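Local coordinates for fibronectin-binding protein BBK32 (Borrelia burgdorferi, PDB 6N1L) that binds fibronectin and, through the helical domain described here, probably inhibits the classical complement pathway by engaging the protease C1r, at residues L13-K17 with Q144-D148; T33-S38 with L122-K127; L76-Q81 with I105-K110. One frame throughout, in Å; residues are numbered along the deposited sequence.

Interactions 1 and 2 join the same pair of antiparallel helices, 9-44 and 122-147, on opposite sides of the chain's centre, with their own centres about 31 Å apart. Interaction 3, between helices 66-87 and 93-117, is nested along the chain inside the loops closed by both. Burial tracks position: interaction 3, its centre about 9 Å from the centre of the chain, is a core contact of leucine and isoleucine edged by one polar cluster; interaction 2 is partly buried, aromatic, and the largest at 409 Å²; interaction 1, near the chain ends and about 19 Å from that centre, is a surface contact of 285 Å² with a few apolar touches and one side-chain-to-backbone hydrogen bond.

Interaction 1 of 3, residues L13-K17 with Q144-D148; sequences LEGVK and QGIID
Segment 13-17 is regular helix (phi/psi near -63/-42, with Lys-17 N bonded to Leu-13 O at 3.0 Å); residues 144-147 close helix 122-147, regular until Ile-147 (-108/-22), and Asp-148 is the last residue of the chain. They run antiparallel, as the register indicates: CA of Leu-13 lies 7.2 Å from CA of Ile-147, and CA of Lys-17 lies 6.5 Å from CA of Gln-144. The apolar part centres on Ile-147, whose CA-to-CB bond points toward 13-17. With chi1 p and chi2 t, its CD1 sits 4.0 Å from Val-16 CG1 and 4.1 Å from Leu-13 O, while its CB meets Leu-13 CD2 at 4.2 Å. Here the first and last helices of an antiparallel helical bundle come together near the two chain ends; Phe-90, from the loop between helices 66-87 and 93-117, packs on Leu-13 and Val-16. The polar part rests on Gln-144, folded with chi1 and chi2 both m so that NE2 donates to Lys-17 O (3.1 Å, 147° at the hydrogen); NE2 also bonds Asp-21 OD1. Gln-144 OE1 is covered without any partner in the model. Lys-17 extends with chi1 to chi3 t, passing CD 3.3 Å from Asp-148 OD1 but leaving NZ 5.4 Å from that oxygen, so the alkyl chain rather than the charge makes this contact.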
ATOM      1  N   LEU A  13      22.510   1.945  -0.268  1.00 48.12           N
ATOM      2  CA  LEU A  13      21.706   2.173  -1.464  1.00 51.78           C
ATOM      3  C   LEU A  13      20.962   0.906  -1.877  1.00 53.37           C
ATOM      4  O   LEU A  13      19.796   0.967  -2.286  1.00 53.07           O
ATOM      5  CB  LEU A  13      22.597   2.680  -2.600  1.00 51.31           C
ATOM      6  CG  LEU A  13      23.187   4.082  -2.411  1.00 55.29           C
ATOM      7  CD1 LEU A  13      24.423   4.274  -3.275  1.00 55.35           C
ATOM      8  CD2 LEU A  13      22.146   5.150  -2.714  1.00 53.01           C
ATOM      9  N   GLU A  14      21.617  -0.252  -1.751  1.00 52.21           N
ATOM     10  CA  GLU A  14      20.970  -1.524  -2.063  1.00 53.36           C
ATOM     11  C   GLU A  14      19.826  -1.811  -1.098  1.00 51.26           C
ATOM     12  O   GLU A  14      18.740  -2.237  -1.512  1.00 52.01           O
ATOM     13  CB  GLU A  14      21.998  -2.656  -2.020  1.00 56.74           C
ATOM     14  CG  GLU A  14      22.974  -2.671  -3.189  1.00 61.92           C
ATOM     15  CD  GLU A  14      22.336  -2.205  -4.485  1.00 66.07           C
ATOM     16  OE1 GLU A  14      22.529  -1.025  -4.851  1.00 66.61           O
ATOM     17  OE2 GLU A  14      21.643  -3.019  -5.137  1.00 70.66           O
ATOM     18  N   GLY A  15      20.065  -1.609   0.200  1.00 48.11           N
ATOM     19  CA  GLY A  15      19.018  -1.824   1.186  1.00 46.61           C
ATOM     20  C   GLY A  15      17.800  -0.945   0.955  1.00 45.45           C
ATOM     21  O   GLY A  15      16.663  -1.401   1.085  1.00 42.77           O
ATOM     22  N   VAL A  16      18.016   0.323   0.601  1.00 41.72           N
ATOM     23  CA  VAL A  16      16.873   1.200   0.353  1.00 42.22           C
ATOM     24  C   VAL A  16      16.135   0.764  -0.907  1.00 46.47           C
ATOM     25  O   VAL A  16      14.897   0.698  -0.931  1.00 38.97           O
ATOM     26  CB  VAL A  16      17.336   2.665   0.283  1.00 42.71           C
ATOM     27  CG1 VAL A  16      16.272   3.538  -0.368  1.00 36.50           C
ATOM     28  CG2 VAL A  16      17.671   3.164   1.685  1.00 38.32           C
ATOM     29  N   LYS A  17      16.881   0.403  -1.956  1.00 46.57           N
ATOM     30  CA  LYS A  17      16.251  -0.046  -3.192  1.00 47.29           C
ATOM     31  C   LYS A  17      15.401  -1.290  -2.961  1.00 44.17           C
ATOM     32  O   LYS A  17      14.281  -1.390  -3.478  1.00 47.42           O
ATOM     33  CB  LYS A  17      17.317  -0.307  -4.257  1.00 52.71           C
ATOM     34  CG  LYS A  17      16.751  -0.808  -5.577  1.00 57.91           C
ATOM     35  CD  LYS A  17      17.736  -1.709  -6.307  1.00 61.19           C
ATOM     36  CE  LYS A  17      17.009  -2.686  -7.225  1.00 63.02           C
ATOM     37  NZ  LYS A  17      17.592  -4.051  -7.119  1.00 62.40           N
ATOM     38  N   GLN A 144      13.077   5.567  -6.443  1.00 47.02           N
ATOM     39  CA  GLN A 144      13.949   4.591  -7.081  1.00 52.41           C
ATOM     40  C   GLN A 144      14.797   5.224  -8.172  1.00 57.26           C
ATOM     41  O   GLN A 144      15.968   4.861  -8.332  1.00 62.35           O
ATOM     42  CB  GLN A 144      13.119   3.438  -7.645  1.00 49.97           C
ATOM     43  CG  GLN A 144      12.495   2.544  -6.582  1.00 50.51           C
ATOM     44  CD  GLN A 144      13.519   1.687  -5.841  1.00 51.22           C
ATOM     45  OE1 GLN A 144      14.544   2.182  -5.356  1.00 57.83           O
ATOM     46  NE2 GLN A 144      13.245   0.395  -5.748  1.00 52.90           N
ATOM     47  N   GLY A 145      14.240   6.177  -8.916  1.00 54.46           N
ATOM     48  CA  GLY A 145      15.024   6.837  -9.949  1.00 59.85           C
ATOM     49  C   GLY A 145      16.063   7.779  -9.386  1.00 59.49           C
ATOM     50  O   GLY A 145      17.160   7.918  -9.942  1.00 61.61           O
ATOM     51  N   ILE A 146      15.738   8.452  -8.277  1.00 56.47           N
ATOM     52  CA  ILE A 146      16.621   9.449  -7.684  1.00 56.63           C
ATOM     53  C   ILE A 146      17.927   8.829  -7.201  1.00 58.95           C
ATOM     54  O   ILE A 146      18.969   9.497  -7.185  1.00 65.10           O
ATOM     55  CB  ILE A 146      15.870  10.183  -6.552  1.00 52.96           C
ATOM     56  CG1 ILE A 146      14.835  11.138  -7.148  1.00 54.86           C
ATOM     57  CG2 ILE A 146      16.827  10.936  -5.636  1.00 57.21           C
ATOM     58  CD1 ILE A 146      14.025  11.897  -6.121  1.00 51.20           C
ATOM     59  N   ILE A 147      17.911   7.553  -6.821  1.00 60.80           N
ATOM     60  CA  ILE A 147      19.093   6.909  -6.271  1.00 62.62           C
ATOM     61  C   ILE A 147      19.730   5.892  -7.213  1.00 67.22           C
ATOM     62  O   ILE A 147      20.915   5.575  -7.040  1.00 70.64           O
ATOM     63  CB  ILE A 147      18.787   6.240  -4.914  1.00 59.75           C
ATOM     64  CG1 ILE A 147      17.713   5.169  -5.085  1.00 60.28           C
ATOM     65  CG2 ILE A 147      18.373   7.273  -3.890  1.00 57.04           C
ATOM     66  CD1 ILE A 147      17.748   4.095  -4.025  1.00 60.31           C
ATOM     67  N   ASP A 148      18.987   5.356  -8.179  1.00 66.59           N
ATOM     68  CA  ASP A 148      19.549   4.369  -9.098  1.00 69.44           C
ATOM     69  C   ASP A 148      19.423   4.831 -10.545  1.00 71.21           C
ATOM     70  O   ASP A 148      18.323   4.894 -11.092  1.00 68.38           O
ATOM     71  CB  ASP A 148      18.866   3.009  -8.924  1.00 70.29           C
ATOM     72  CG  ASP A 148      19.229   2.328  -7.607  1.00 73.97           C
ATOM     73  OD1 ASP A 148      18.832   1.156  -7.416  1.00 75.88           O
ATOM     74  OD2 ASP A 148      19.906   2.954  -6.763  1.00 73.99           O
TER

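Interaction 2 of 3, residues T33-S38 with L122-K127; sequences TYTLFS and LYEAYK
An aromatic cluster of Tyr-34, Phe-37 and Tyr-123 packs between helices 9-44 and 122-147 where segments 33-38 and 122-127 meet. Both segments are regular helix; their axes approach to 10.7 Å and cross at -138°, hence roughly antiparallel, with CA of Tyr-34 6.5 Å from CA of Tyr-126 and CA of Phe-37 7.9 Å from CA of Tyr-123. The three clustered rings all have chi1 t. Tyr-123 turns its edge to the face of Phe-37 in a T-shaped pair (centroids 5.5 Å apart, planes at 82°), CD1 of Tyr-123 reaching CD2 of Phe-37 at 3.8 Å. Tyr-34 and Tyr-123 lie nearly parallel (18°) but slide apart to 5.7 Å between centroids, so they barely overlap and meet at CE1 to CE1, 3.6 Å. Tyr-126, with chi1 m, aims CB toward 33-38: its CB is 3.6 Å from Tyr-34 CD1, and its OH is 3.2 Å from Thr-33 CG2. Leu-122 CG adds a 3.9 Å touch to Phe-37 CE2. One polar relay crosses: Tyr-123 OH donates to Ser-38 OG (3.0 Å), which, with Ser-38 chi1 m, donates back to Tyr-34 O (2.9 Å), the serine bonding to its own helix. Around the cluster, Phe-64, in the loop before helix 66-87, stacks on Phe-37 and touches Leu-122, while Leu-69 of helix 66-87 packs on Leu-122, Ala-125 and Tyr-126.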
ATOM      1  N   THR A  33      -6.269  -6.127  -4.164  1.00 26.17           N
ATOM      2  CA  THR A  33      -7.308  -6.622  -3.258  1.00 29.65           C
ATOM      3  C   THR A  33      -8.564  -5.761  -3.347  1.00 28.12           C
ATOM      4  O   THR A  33      -9.686  -6.272  -3.445  1.00 27.14           O
ATOM      5  CB  THR A  33      -6.794  -6.659  -1.817  1.00 29.26           C
ATOM      6  OG1 THR A  33      -5.594  -7.431  -1.748  1.00 30.58           O
ATOM      7  CG2 THR A  33      -7.841  -7.331  -0.898  1.00 31.68           C
ATOM      8  N   TYR A  34      -8.390  -4.442  -3.315  1.00 25.09           N
ATOM      9  CA  TYR A  34      -9.514  -3.538  -3.505  1.00 28.91           C
ATOM     10  C   TYR A  34     -10.242  -3.818  -4.818  1.00 27.16           C
ATOM     11  O   TYR A  34     -11.475  -3.877  -4.845  1.00 28.14           O
ATOM     12  CB  TYR A  34      -9.007  -2.103  -3.459  1.00 24.16           C
ATOM     13  CG  TYR A  34      -9.998  -1.093  -3.964  1.00 28.49           C
ATOM     14  CD1 TYR A  34     -11.120  -0.763  -3.223  1.00 34.49           C
ATOM     15  CD2 TYR A  34      -9.790  -0.451  -5.181  1.00 30.91           C
ATOM     16  CE1 TYR A  34     -12.038   0.184  -3.695  1.00 39.67           C
ATOM     17  CE2 TYR A  34     -10.690   0.489  -5.655  1.00 34.59           C
ATOM     18  CZ  TYR A  34     -11.804   0.800  -4.910  1.00 39.05           C
ATOM     19  OH  TYR A  34     -12.696   1.736  -5.389  1.00 48.37           O
ATOM     20  N   THR A  35      -9.498  -4.036  -5.904  1.00 25.38           N
ATOM     21  CA  THR A  35     -10.143  -4.276  -7.197  1.00 29.93           C
ATOM     22  C   THR A  35     -10.988  -5.544  -7.154  1.00 30.48           C
ATOM     23  O   THR A  35     -12.150  -5.561  -7.592  1.00 28.45           O
ATOM     24  CB  THR A  35      -9.084  -4.379  -8.288  1.00 28.42           C
ATOM     25  OG1 THR A  35      -8.431  -3.102  -8.425  1.00 34.11           O
ATOM     26  CG2 THR A  35      -9.719  -4.765  -9.621  1.00 32.17           C
ATOM     27  N   LEU A  36     -10.422  -6.608  -6.588  1.00 27.44           N
ATOM     28  CA  LEU A  36     -11.130  -7.880  -6.480  1.00 26.38           C
ATOM     29  C   LEU A  36     -12.357  -7.755  -5.586  1.00 28.92           C
ATOM     30  O   LEU A  36     -13.446  -8.231  -5.942  1.00 28.72           O
ATOM     31  CB  LEU A  36     -10.173  -8.958  -5.963  1.00 26.91           C
ATOM     32  CG  LEU A  36     -10.747 -10.384  -6.013  1.00 28.53           C
ATOM     33  CD1 LEU A  36     -10.985 -10.758  -7.442  1.00 27.73           C
ATOM     34  CD2 LEU A  36      -9.755 -11.365  -5.365  1.00 27.43           C
ATOM     35  N   PHE A  37     -12.200  -7.137  -4.408  1.00 26.87           N
ATOM     36  CA  PHE A  37     -13.320  -6.890  -3.503  1.00 30.47           C
ATOM     37  C   PHE A  37     -14.442  -6.164  -4.239  1.00 32.54           C
ATOM     38  O   PHE A  37     -15.606  -6.586  -4.203  1.00 31.37           O
ATOM     39  CB  PHE A  37     -12.800  -6.078  -2.307  1.00 28.88           C
ATOM     40  CG  PHE A  37     -13.752  -5.916  -1.154  1.00 33.37           C
ATOM     41  CD1 PHE A  37     -14.868  -6.712  -0.995  1.00 33.09           C
ATOM     42  CD2 PHE A  37     -13.494  -4.948  -0.196  1.00 38.67           C
ATOM     43  CE1 PHE A  37     -15.708  -6.532   0.085  1.00 33.75           C
ATOM     44  CE2 PHE A  37     -14.331  -4.764   0.883  1.00 44.25           C
ATOM     45  CZ  PHE A  37     -15.438  -5.562   1.028  1.00 39.65           C
ATOM     46  N   SER A  38     -14.086  -5.093  -4.966  1.00 32.02           N
ATOM     47  CA  SER A  38     -15.072  -4.326  -5.728  1.00 29.49           C
ATOM     48  C   SER A  38     -15.869  -5.200  -6.691  1.00 31.42           C
ATOM     49  O   SER A  38     -17.098  -5.065  -6.784  1.00 35.17           O
ATOM     50  CB  SER A  38     -14.380  -3.200  -6.500  1.00 36.20           C
ATOM     51  OG  SER A  38     -13.776  -2.282  -5.609  1.00 37.72           O
ATOM     52  N   LEU A 122     -15.569  -2.107   5.821  1.00 45.26           N
ATOM     53  CA  LEU A 122     -14.302  -2.465   5.177  1.00 42.72           C
ATOM     54  C   LEU A 122     -14.166  -1.814   3.806  1.00 43.32           C
ATOM     55  O   LEU A 122     -13.106  -1.274   3.465  1.00 38.95           O
ATOM     56  CB  LEU A 122     -14.168  -3.985   5.055  1.00 45.31           C
ATOM     57  CG  LEU A 122     -12.838  -4.428   4.427  1.00 41.88           C
ATOM     58  CD1 LEU A 122     -11.657  -3.769   5.155  1.00 39.48           C
ATOM     59  CD2 LEU A 122     -12.665  -5.942   4.396  1.00 37.36           C
ATOM     60  N   TYR A 123     -15.219  -1.875   2.987  1.00 41.43           N
ATOM     61  CA  TYR A 123     -15.129  -1.248   1.674  1.00 41.91           C
ATOM     62  C   TYR A 123     -14.884   0.251   1.798  1.00 42.04           C
ATOM     63  O   TYR A 123     -14.121   0.832   1.016  1.00 41.28           O
ATOM     64  CB  TYR A 123     -16.391  -1.522   0.850  1.00 45.95           C
ATOM     65  CG  TYR A 123     -16.198  -1.143  -0.598  1.00 41.60           C
ATOM     66  CD1 TYR A 123     -15.294  -1.840  -1.394  1.00 47.75           C
ATOM     67  CD2 TYR A 123     -16.878  -0.075  -1.155  1.00 46.21           C
ATOM     68  CE1 TYR A 123     -15.087  -1.490  -2.716  1.00 49.60           C
ATOM     69  CE2 TYR A 123     -16.685   0.279  -2.481  1.00 50.30           C
ATOM     70  CZ  TYR A 123     -15.788  -0.435  -3.254  1.00 48.98           C
ATOM     71  OH  TYR A 123     -15.580  -0.096  -4.572  1.00 58.14           O
ATOM     72  N   GLU A 124     -15.520   0.893   2.779  1.00 41.58           N
ATOM     73  CA  GLU A 124     -15.278   2.309   3.015  1.00 44.57           C
ATOM     74  C   GLU A 124     -13.839   2.562   3.445  1.00 38.07           C
ATOM     75  O   GLU A 124     -13.275   3.612   3.117  1.00 40.14           O
ATOM     76  CB  GLU A 124     -16.240   2.838   4.077  1.00 49.94           C
ATOM     77  CG  GLU A 124     -17.699   2.848   3.645  1.00 51.01           C
ATOM     78  CD  GLU A 124     -17.925   3.722   2.431  1.00 54.44           C
ATOM     79  OE1 GLU A 124     -17.515   4.904   2.472  1.00 56.08           O
ATOM     80  OE2 GLU A 124     -18.506   3.228   1.440  1.00 57.69           O
ATOM     81  N   ALA A 125     -13.248   1.634   4.196  1.00 38.75           N
ATOM     82  CA  ALA A 125     -11.851   1.780   4.603  1.00 38.42           C
ATOM     83  C   ALA A 125     -10.931   1.776   3.387  1.00 35.28           C
ATOM     84  O   ALA A 125     -10.061   2.647   3.248  1.00 37.53           O
ATOM     85  CB  ALA A 125     -11.473   0.668   5.584  1.00 37.47           C
ATOM     86  N   TYR A 126     -11.130   0.817   2.478  1.00 33.56           N
ATOM     87  CA  TYR A 126     -10.386   0.803   1.220  1.00 35.44           C
ATOM     88  C   TYR A 126     -10.597   2.099   0.447  1.00 37.47           C
ATOM     89  O   TYR A 126      -9.634   2.732   0.006  1.00 35.10           O
ATOM     90  CB  TYR A 126     -10.801  -0.406   0.367  1.00 37.05           C
ATOM     91  CG  TYR A 126     -10.068  -1.691   0.673  1.00 32.71           C
ATOM     92  CD1 TYR A 126      -8.787  -1.935   0.176  1.00 32.55           C
ATOM     93  CD2 TYR A 126     -10.659  -2.676   1.466  1.00 34.10           C
ATOM     94  CE1 TYR A 126      -8.120  -3.108   0.448  1.00 32.85           C
ATOM     95  CE2 TYR A 126     -10.005  -3.859   1.751  1.00 36.69           C
ATOM     96  CZ  TYR A 126      -8.731  -4.078   1.246  1.00 31.01           C
ATOM     97  OH  TYR A 126      -8.079  -5.239   1.534  1.00 30.96           O
ATOM     98  N   LYS A 127     -11.859   2.526   0.294  1.00 34.95           N
ATOM     99  CA  LYS A 127     -12.136   3.758  -0.440  1.00 39.23           C
ATOM    100  C   LYS A 127     -11.417   4.958   0.165  1.00 39.55           C
ATOM    101  O   LYS A 127     -11.006   5.870  -0.562  1.00 42.54           O
ATOM    102  CB  LYS A 127     -13.647   4.018  -0.489  1.00 41.60           C
ATOM    103  CG  LYS A 127     -14.312   3.500  -1.749  1.00 48.94           C
ATOM    104  CD  LYS A 127     -15.575   4.297  -2.056  1.00 56.19           C
ATOM    105  CE  LYS A 127     -16.676   4.007  -1.040  1.00 57.10           C
ATOM    106  NZ  LYS A 127     -17.661   5.134  -0.930  1.00 63.23           N
TER

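Interaction 3 of 3, residues L76-Q81 with I105-K110; sequences LLNYIQ and IEAEIK
Ile-109 has the largest area covered, 80 Å². Chi1 m and chi2 t carry its CD1 to 3.6 Å from Ile-80 CG1 and 3.7 Å from Leu-76 CG, residues one turn apart. Leu-77, with 59 Å² covered, uses chi1 t and chi2 p to place its CD1 3.8 Å from Ile-109 CG2 and 4.0 Å from Glu-106 CG. Ile-80 (55 Å²) completes the apolar set, its CG2 4.2 Å from Ile-105 CG2. Both segments are regular helix in the near-antiparallel packing of a helical hairpin (helices 66-87 and 93-117), axes 9.7 Å apart at closest approach and crossing at -160°; CA of Leu-77 lies 6.3 Å from CA of Ile-109, and CA of Ile-80 6.1 Å from CA of Glu-106. Ala-23 of helix 9-44 and Leu-140 of helix 122-147 both cover Ile-80. Glu-106 extends with chi1 and chi2 t, and its OE2 accepts from Gln-81 NE2 (3.2 Å, 146°) and pairs with Lys-110 NZ of its own helix (3.1 Å, a salt bridge whose hydrogen bond is weak). Hydrocarbon thus supplies the buried packing, while along the more exposed flank one amide-to-carboxylate bond crosses between the helices, its acceptor oxygen also held by the intrahelical lysine.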
ATOM      1  N   LEU A  76       3.632  -2.596   4.668  1.00 30.48           N
ATOM      2  CA  LEU A  76       4.046  -1.396   3.934  1.00 29.29           C
ATOM      3  C   LEU A  76       4.817  -0.429   4.833  1.00 28.99           C
ATOM      4  O   LEU A  76       5.889   0.060   4.455  1.00 31.24           O
ATOM      5  CB  LEU A  76       2.818  -0.714   3.328  1.00 28.73           C
ATOM      6  CG  LEU A  76       3.019   0.656   2.664  1.00 28.70           C
ATOM      7  CD1 LEU A  76       4.032   0.574   1.532  1.00 29.67           C
ATOM      8  CD2 LEU A  76       1.676   1.130   2.123  1.00 28.75           C
ATOM      9  N   LEU A  77       4.271  -0.112   6.010  1.00 28.06           N
ATOM     10  CA  LEU A  77       4.954   0.783   6.938  1.00 32.85           C
ATOM     11  C   LEU A  77       6.343   0.258   7.287  1.00 36.73           C
ATOM     12  O   LEU A  77       7.335   1.004   7.261  1.00 31.34           O
ATOM     13  CB  LEU A  77       4.118   0.965   8.203  1.00 33.24           C
ATOM     14  CG  LEU A  77       4.630   1.952   9.250  1.00 33.46           C
ATOM     15  CD1 LEU A  77       4.888   3.350   8.639  1.00 32.44           C
ATOM     16  CD2 LEU A  77       3.683   2.031  10.445  1.00 38.39           C
ATOM     17  N   ASN A  78       6.432  -1.031   7.618  1.00 34.09           N
ATOM     18  CA  ASN A  78       7.722  -1.587   8.018  1.00 37.76           C
ATOM     19  C   ASN A  78       8.760  -1.456   6.909  1.00 36.20           C
ATOM     20  O   ASN A  78       9.914  -1.099   7.179  1.00 37.41           O
ATOM     21  CB  ASN A  78       7.558  -3.049   8.438  1.00 38.63           C
ATOM     22  CG  ASN A  78       6.845  -3.194   9.768  1.00 39.01           C
ATOM     23  OD1 ASN A  78       6.711  -2.231  10.519  1.00 44.97           O
ATOM     24  ND2 ASN A  78       6.396  -4.418  10.078  1.00 47.65           N
ATOM     25  N   TYR A  79       8.378  -1.735   5.657  1.00 33.24           N
ATOM     26  CA  TYR A  79       9.328  -1.585   4.560  1.00 34.22           C
ATOM     27  C   TYR A  79       9.811  -0.139   4.455  1.00 32.10           C
ATOM     28  O   TYR A  79      11.007   0.110   4.245  1.00 33.49           O
ATOM     29  CB  TYR A  79       8.700  -2.033   3.239  1.00 32.58           C
ATOM     30  CG  TYR A  79       8.711  -3.536   3.004  1.00 35.12           C
ATOM     31  CD1 TYR A  79       9.858  -4.292   3.246  1.00 36.46           C
ATOM     32  CD2 TYR A  79       7.577  -4.197   2.540  1.00 34.29           C
ATOM     33  CE1 TYR A  79       9.871  -5.666   3.029  1.00 40.02           C
ATOM     34  CE2 TYR A  79       7.579  -5.563   2.323  1.00 36.63           C
ATOM     35  CZ  TYR A  79       8.727  -6.293   2.566  1.00 38.78           C
ATOM     36  OH  TYR A  79       8.723  -7.650   2.346  1.00 43.33           O
ATOM     37  N   ILE A  80       8.903   0.828   4.605  1.00 28.88           N
ATOM     38  CA  ILE A  80       9.308   2.232   4.500  1.00 31.42           C
ATOM     39  C   ILE A  80      10.132   2.650   5.714  1.00 31.23           C
ATOM     40  O   ILE A  80      11.077   3.443   5.597  1.00 32.04           O
ATOM     41  CB  ILE A  80       8.073   3.139   4.313  1.00 28.87           C
ATOM     42  CG1 ILE A  80       7.396   2.830   2.975  1.00 30.00           C
ATOM     43  CG2 ILE A  80       8.451   4.632   4.381  1.00 29.54           C
ATOM     44  CD1 ILE A  80       8.327   2.915   1.797  1.00 32.53           C
ATOM     45  N   GLN A  81       9.801   2.127   6.898  1.00 30.82           N
ATOM     46  CA  GLN A  81      10.546   2.519   8.091  1.00 37.19           C
ATOM     47  C   GLN A  81      11.980   2.015   8.032  1.00 34.99           C
ATOM     48  O   GLN A  81      12.907   2.729   8.443  1.00 34.86           O
ATOM     49  CB  GLN A  81       9.840   2.024   9.352  1.00 37.74           C
ATOM     50  CG  GLN A  81       8.556   2.775   9.638  1.00 39.81           C
ATOM     51  CD  GLN A  81       7.926   2.384  10.957  1.00 41.87           C
ATOM     52  OE1 GLN A  81       7.962   1.221  11.349  1.00 41.12           O
ATOM     53  NE2 GLN A  81       7.337   3.359  11.643  1.00 50.00           N
ATOM     54  N   ILE A 105       6.658  10.023   3.147  1.00 31.74           N
ATOM     55  CA  ILE A 105       5.786   8.886   2.863  1.00 30.61           C
ATOM     56  C   ILE A 105       5.502   8.088   4.129  1.00 31.92           C
ATOM     57  O   ILE A 105       4.373   7.632   4.348  1.00 29.70           O
ATOM     58  CB  ILE A 105       6.426   8.021   1.769  1.00 30.69           C
ATOM     59  CG1 ILE A 105       6.279   8.716   0.412  1.00 33.65           C
ATOM     60  CG2 ILE A 105       5.872   6.581   1.777  1.00 31.16           C
ATOM     61  CD1 ILE A 105       7.234   8.213  -0.624  1.00 35.13           C
ATOM     62  N   GLU A 106       6.515   7.901   4.977  1.00 29.67           N
ATOM     63  CA  GLU A 106       6.290   7.252   6.267  1.00 31.66           C
ATOM     64  C   GLU A 106       5.177   7.939   7.042  1.00 31.42           C
ATOM     65  O   GLU A 106       4.268   7.277   7.551  1.00 36.21           O
ATOM     66  CB  GLU A 106       7.581   7.236   7.094  1.00 34.60           C
ATOM     67  CG  GLU A 106       7.427   6.487   8.417  1.00 38.94           C
ATOM     68  CD  GLU A 106       8.595   6.703   9.374  1.00 47.17           C
ATOM     69  OE1 GLU A 106       9.498   7.514   9.057  1.00 50.30           O
ATOM     70  OE2 GLU A 106       8.600   6.058  10.446  1.00 51.20           O
ATOM     71  N   ALA A 107       5.223   9.273   7.134  1.00 30.74           N
ATOM     72  CA  ALA A 107       4.196   9.995   7.882  1.00 34.05           C
ATOM     73  C   ALA A 107       2.815   9.808   7.254  1.00 36.47           C
ATOM     74  O   ALA A 107       1.817   9.624   7.966  1.00 36.45           O
ATOM     75  CB  ALA A 107       4.562  11.478   7.968  1.00 38.62           C
ATOM     76  N   GLU A 108       2.740   9.827   5.920  1.00 34.04           N
ATOM     77  CA  GLU A 108       1.461   9.610   5.244  1.00 34.70           C
ATOM     78  C   GLU A 108       0.908   8.221   5.533  1.00 34.63           C
ATOM     79  O   GLU A 108      -0.302   8.060   5.744  1.00 34.03           O
ATOM     80  CB  GLU A 108       1.614   9.822   3.732  1.00 36.20           C
ATOM     81  CG  GLU A 108       0.362   9.469   2.875  1.00 39.22           C
ATOM     82  CD  GLU A 108      -0.797  10.454   3.009  1.00 53.56           C
ATOM     83  OE1 GLU A 108      -0.587  11.541   3.588  1.00 52.13           O
ATOM     84  OE2 GLU A 108      -1.919  10.144   2.522  1.00 45.20           O
ATOM     85  N   ILE A 109       1.774   7.200   5.551  1.00 29.92           N
ATOM     86  CA  ILE A 109       1.302   5.838   5.835  1.00 29.45           C
ATOM     87  C   ILE A 109       0.664   5.780   7.215  1.00 33.04           C
ATOM     88  O   ILE A 109      -0.381   5.139   7.413  1.00 33.77           O
ATOM     89  CB  ILE A 109       2.457   4.820   5.700  1.00 29.22           C
ATOM     90  CG1 ILE A 109       2.915   4.740   4.253  1.00 28.49           C
ATOM     91  CG2 ILE A 109       2.013   3.419   6.138  1.00 31.90           C
ATOM     92  CD1 ILE A 109       4.145   3.910   4.044  1.00 30.59           C
ATOM     93  N   LYS A 110       1.258   6.480   8.185  1.00 34.00           N
ATOM     94  CA  LYS A 110       0.680   6.488   9.522  1.00 34.21           C
ATOM     95  C   LYS A 110      -0.691   7.146   9.520  1.00 34.48           C
ATOM     96  O   LYS A 110      -1.607   6.686  10.214  1.00 40.15           O
ATOM     97  CB  LYS A 110       1.629   7.182  10.497  1.00 36.01           C
ATOM     98  CG  LYS A 110       2.850   6.323  10.831  1.00 40.35           C
ATOM     99  CD  LYS A 110       3.798   7.051  11.774  1.00 41.75           C
ATOM    100  CE  LYS A 110       5.144   6.345  11.823  1.00 50.51           C
ATOM    101  NZ  LYS A 110       6.251   7.295  12.141  1.00 55.44           N
TER